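Local coordinates for choline binding protein PCPA (Streptococcus pneumoniae, PDB 4CP6) that probably attaches to choline on the pneumococcal surface and displays a leucine-rich repeat domain that serves as a vaccine antigen, at residues A[81-86]-A[92-97]; A[27-30]-A[36-39]. All blocks are in the same frame, centred on the assembly; numbering follows the deposited sequence. Where two conformers were deposited one is given.

Contact 1 of 2, residues A[81-86]-A[92-97]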
# COMPACT_ATOMS: atom_id res chain seq x y z
N PHE A 81 -18.93 15.73 -2.30
CA PHE A 81 -19.69 14.57 -2.73
C PHE A 81 -19.35 13.35 -1.89
O PHE A 81 -19.36 12.20 -2.36
CB PHE A 81 -19.60 14.35 -4.24
CG PHE A 81 -20.17 15.54 -4.97
CD1 PHE A 81 -21.54 15.82 -4.93
CD2 PHE A 81 -19.34 16.42 -5.66
CE1 PHE A 81 -22.07 16.94 -5.57
CE2 PHE A 81 -19.87 17.56 -6.28
CZ PHE A 81 -21.23 17.81 -6.23
N SER A 82 -19.05 13.60 -0.62
CA SER A 82 -18.80 12.49 0.27
C SER A 82 -20.12 11.88 0.73
O SER A 82 -21.16 12.58 0.79
CB SER A 82 -17.97 12.92 1.47
OG SER A 82 -18.70 13.88 2.20
N TYR A 83 -20.07 10.62 1.08
CA TYR A 83 -21.22 9.92 1.59
C TYR A 83 -20.88 9.54 3.00
O TYR A 83 -19.86 8.87 3.25
CB TYR A 83 -21.58 8.67 0.76
CG TYR A 83 -22.62 7.82 1.46
CD1 TYR A 83 -23.98 8.12 1.34
CD2 TYR A 83 -22.24 6.88 2.42
CE1 TYR A 83 -24.94 7.41 2.06
CE2 TYR A 83 -23.19 6.22 3.20
CZ TYR A 83 -24.54 6.48 3.01
OH TYR A 83 -25.48 5.80 3.76
N TYR A 84 -21.76 9.96 3.91
CA TYR A 84 -21.68 9.62 5.32
C TYR A 84 -23.04 9.19 5.82
O TYR A 84 -24.05 9.83 5.52
CB TYR A 84 -21.21 10.79 6.18
CG TYR A 84 -19.78 11.17 5.92
CD1 TYR A 84 -18.73 10.47 6.52
CD2 TYR A 84 -19.46 12.29 5.16
CE1 TYR A 84 -17.40 10.83 6.30
CE2 TYR A 84 -18.14 12.67 4.96
CZ TYR A 84 -17.12 11.93 5.51
OH TYR A 84 -15.82 12.32 5.28
N PRO A 85 -23.07 8.18 6.68
CA PRO A 85 -24.33 7.81 7.33
C PRO A 85 -24.71 8.88 8.34
O PRO A 85 -23.87 9.68 8.79
CB PRO A 85 -24.00 6.50 8.02
CG PRO A 85 -22.52 6.57 8.30
CD PRO A 85 -21.93 7.38 7.18
N ASP A 86 -26.00 8.91 8.70
CA ASP A 86 -26.51 9.86 9.67
C ASP A 86 -26.66 9.16 11.01
O ASP A 86 -26.97 7.96 11.05
CB ASP A 86 -27.88 10.35 9.20
CG ASP A 86 -28.34 11.56 9.97
OD1 ASP A 86 -27.87 12.68 9.65
OD2 ASP A 86 -29.12 11.38 10.92
N VAL A 92 -29.54 8.23 3.64
CA VAL A 92 -28.86 9.43 3.18
C VAL A 92 -28.80 9.22 1.66
O VAL A 92 -28.23 8.21 1.19
CB VAL A 92 -27.47 9.61 3.85
CG1 VAL A 92 -26.71 10.78 3.25
CG2 VAL A 92 -27.63 9.81 5.36
N TYR A 93 -29.48 10.09 0.91
CA TYR A 93 -29.63 9.93 -0.53
C TYR A 93 -28.34 10.16 -1.28
O TYR A 93 -27.55 11.02 -0.89
CB TYR A 93 -30.72 10.87 -1.06
CG TYR A 93 -32.00 10.74 -0.27
CD1 TYR A 93 -32.66 9.52 -0.18
CD2 TYR A 93 -32.55 11.84 0.39
CE1 TYR A 93 -33.85 9.40 0.55
CE2 TYR A 93 -33.72 11.72 1.13
CZ TYR A 93 -34.38 10.51 1.18
OH TYR A 93 -35.54 10.41 1.92
N TYR A 94 -28.11 9.41 -2.35
CA TYR A 94 -26.85 9.58 -3.08
C TYR A 94 -27.03 9.05 -4.49
O TYR A 94 -27.68 8.03 -4.67
CB TYR A 94 -25.70 8.83 -2.34
CG TYR A 94 -24.34 9.33 -2.77
CD1 TYR A 94 -23.71 8.81 -3.90
CD2 TYR A 94 -23.70 10.37 -2.08
CE1 TYR A 94 -22.51 9.34 -4.37
CE2 TYR A 94 -22.47 10.87 -2.51
CZ TYR A 94 -21.87 10.34 -3.64
OH TYR A 94 -20.66 10.81 -4.09
N PRO A 95 -26.47 9.73 -5.50
CA PRO A 95 -26.63 9.27 -6.89
C PRO A 95 -25.96 7.94 -7.20
O PRO A 95 -25.03 7.51 -6.51
CB PRO A 95 -26.01 10.40 -7.73
CG PRO A 95 -25.25 11.24 -6.81
CD PRO A 95 -25.75 11.01 -5.43
N SER A 96 -26.40 7.30 -8.30
CA SER A 96 -25.80 6.02 -8.72
C SER A 96 -24.52 6.23 -9.55
O SER A 96 -23.71 5.31 -9.69
CB SER A 96 -26.81 5.27 -9.56
OG SER A 96 -27.25 6.10 -10.62
N SER A 97 -24.39 7.41 -10.15
CA SER A 97 -23.22 7.77 -10.97
C SER A 97 -23.10 9.27 -10.93
O SER A 97 -24.11 9.96 -10.70
CB SER A 97 -23.37 7.29 -12.41
OG SER A 97 -24.35 8.05 -13.10
O HOH W 1 -28.21 5.40 3.43

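Contact 2 of 2, residues A[27-30]-A[36-39]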
# COMPACT_ATOMS: atom_id res chain seq x y z
N LYS A 27 -18.25 28.03 -3.16
CA LYS A 27 -17.43 29.02 -2.49
C LYS A 27 -16.51 29.67 -3.50
O LYS A 27 -15.86 28.98 -4.27
CB LYS A 27 -16.65 28.36 -1.33
CG LYS A 27 -15.78 29.31 -0.53
CD LYS A 27 -15.18 28.60 0.66
CE LYS A 27 -14.25 29.52 1.42
NZ LYS A 27 -13.92 28.96 2.76
N VAL A 28 -16.50 31.02 -3.57
CA VAL A 28 -15.72 31.79 -4.52
C VAL A 28 -14.24 31.62 -4.25
O VAL A 28 -13.77 31.84 -3.12
CB VAL A 28 -16.14 33.29 -4.50
CG1 VAL A 28 -15.30 34.10 -5.49
CG2 VAL A 28 -17.64 33.45 -4.81
N LEU A 29 -13.54 31.21 -5.30
CA LEU A 29 -12.09 31.01 -5.27
C LEU A 29 -11.36 32.23 -5.81
O LEU A 29 -10.35 32.66 -5.24
CB LEU A 29 -11.70 29.75 -6.05
CG LEU A 29 -12.26 28.43 -5.58
CD1 LEU A 29 -11.88 27.34 -6.55
CD2 LEU A 29 -11.77 28.07 -4.17
N THR A 30 -11.85 32.77 -6.94
CA THR A 30 -11.31 33.98 -7.57
C THR A 30 -12.47 34.80 -8.15
O THR A 30 -13.54 34.26 -8.47
CB THR A 30 -10.36 33.67 -8.74
OG1 THR A 30 -11.11 33.07 -9.79
CG2 THR A 30 -9.15 32.78 -8.34
N GLY A 36 -15.42 34.93 -12.53
CA GLY A 36 -14.83 34.31 -11.36
C GLY A 36 -14.86 32.80 -11.41
O GLY A 36 -15.29 32.21 -12.40
N THR A 37 -14.33 32.18 -10.36
CA THR A 37 -14.32 30.72 -10.25
C THR A 37 -14.81 30.34 -8.89
O THR A 37 -14.60 31.09 -7.92
CB THR A 37 -12.91 30.13 -10.49
OG1 THR A 37 -12.01 30.57 -9.47
CG2 THR A 37 -12.37 30.49 -11.85
N VAL A 38 -15.47 29.17 -8.82
CA VAL A 38 -15.94 28.62 -7.55
C VAL A 38 -15.56 27.15 -7.39
O VAL A 38 -15.36 26.44 -8.38
CB VAL A 38 -17.50 28.72 -7.37
CG1 VAL A 38 -17.96 30.16 -7.15
CG2 VAL A 38 -18.27 28.07 -8.52
N GLN A 39 -15.51 26.69 -6.14
CA GLN A 39 -15.51 25.28 -5.82
C GLN A 39 -16.97 24.92 -5.52
O GLN A 39 -17.74 25.75 -4.99
CB GLN A 39 -14.63 24.93 -4.60
CG GLN A 39 -15.09 25.60 -3.30
CD GLN A 39 -14.15 25.29 -2.17
OE1 GLN A 39 -12.92 25.32 -2.32
NE2 GLN A 39 -14.71 25.02 -1.00

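Contact 1 of 2, residues A[81-86]-A[92-97]
Tyr94 reaches across from 92-97 to the backbone of 81-86, and its OH donates a short 2.6 Å hydrogen bond to Phe81 O. The carbonyl oxygen lies at the edge of the Tyr94 ring, in its plane, and the hydroxyl stands 22° out of the carbonyl plane. With CG anti to the backbone N (chi1 -161°), the ring is carried over to the other arm of the loop. At this buried end the hydroxyl is also hydrogen-bonded to Ser115, Phe49 meets the ring edge-to-face, and Pro95 CD lies over one face, 3.3 Å above the ring plane and offset toward its rim. Tyr83 packs next along, its CB 3.9 Å from Tyr94 CD2. Val92 wedges between the Tyr83 ring and the Tyr84 carbonyl: its CB is 3.8 Å from Tyr83 CE1, and CG1 and CG2 both touch Tyr84 O at 3.6 Å. The packing thins at Pro85 and Asp86, where little more than Asp86 CB against Val92 CG2 remains, at 3.9 Å; Asp86 OD2 is hydrogen-bonded to Thr88 OG1. At the outer end of the Tyr83 ring, in its plane, a water bridges the arms, 2.8 Å from Tyr83 OH and accepting from Val92 N. The two irregular arms form an excursion between strands 69-76 and 97-100, at the N-terminal end of the leucine-rich repeat solenoid.

Contact 2 of 2, residues A[27-30]-A[36-39]
A classic beta bulge interrupts the pairing of 27-30 with 36-39: Leu29 and Thr30 both face Thr37, and the register slips by one residue. The two segments belong to an antiparallel beta hairpin, strands 24-32 and 35-40. Thr37 O takes two N-H groups, Leu29 N at 2.8 Å and, weakly, Thr30 N at 3.4 Å; Thr37 N returns a bond to Thr30 O. Before the bulge, Lys27 and Gln39 form a regular hydrogen-bonded pair. Their side chains run side by side, with Lys27 CB 3.7 Å from Gln39 CG, and the amide NE2 of Gln39 is bonded onward to Gly41 O. Leu29 crosses Gln39 at about a right angle, its CD2 3.5 Å from Gln39 OE1. Val28 and Val38, a non-hydrogen-bonded pair on the opposite face from Lys27 and Gln39, meet through CG2 and CG1 at 4.0 Å; strands 18-21 and 69-76 flank them through Ile19 and Val73. Each threonine places OG1 between its backbone N and carbonyl carbon (chi1 67° in Thr30, 64° in Thr37), which turns the two hydroxyls together: Thr30 OG1 and Thr37 OG1 are hydrogen-bonded at 2.7 Å.

Contact 2 comes first along the chain and is complete before contact 1 begins. Their centres are about 24 Å apart and their nearest atoms about 8 Å, without touching; both lie on the same side of the chain's centre, toward the N-terminal end. Strand 69-76 connects them: it pairs in parallel with strand 35-40 of the contact 2 hairpin, and the loop that carries both arms of contact 1 follows it. That loop leads into strand 97-100, part of a second, parallel sheet. The hairpin thus extends one sheet at the start of the elongated repeat structure, while contact 1 lies within the loop that passes from that sheet to the other.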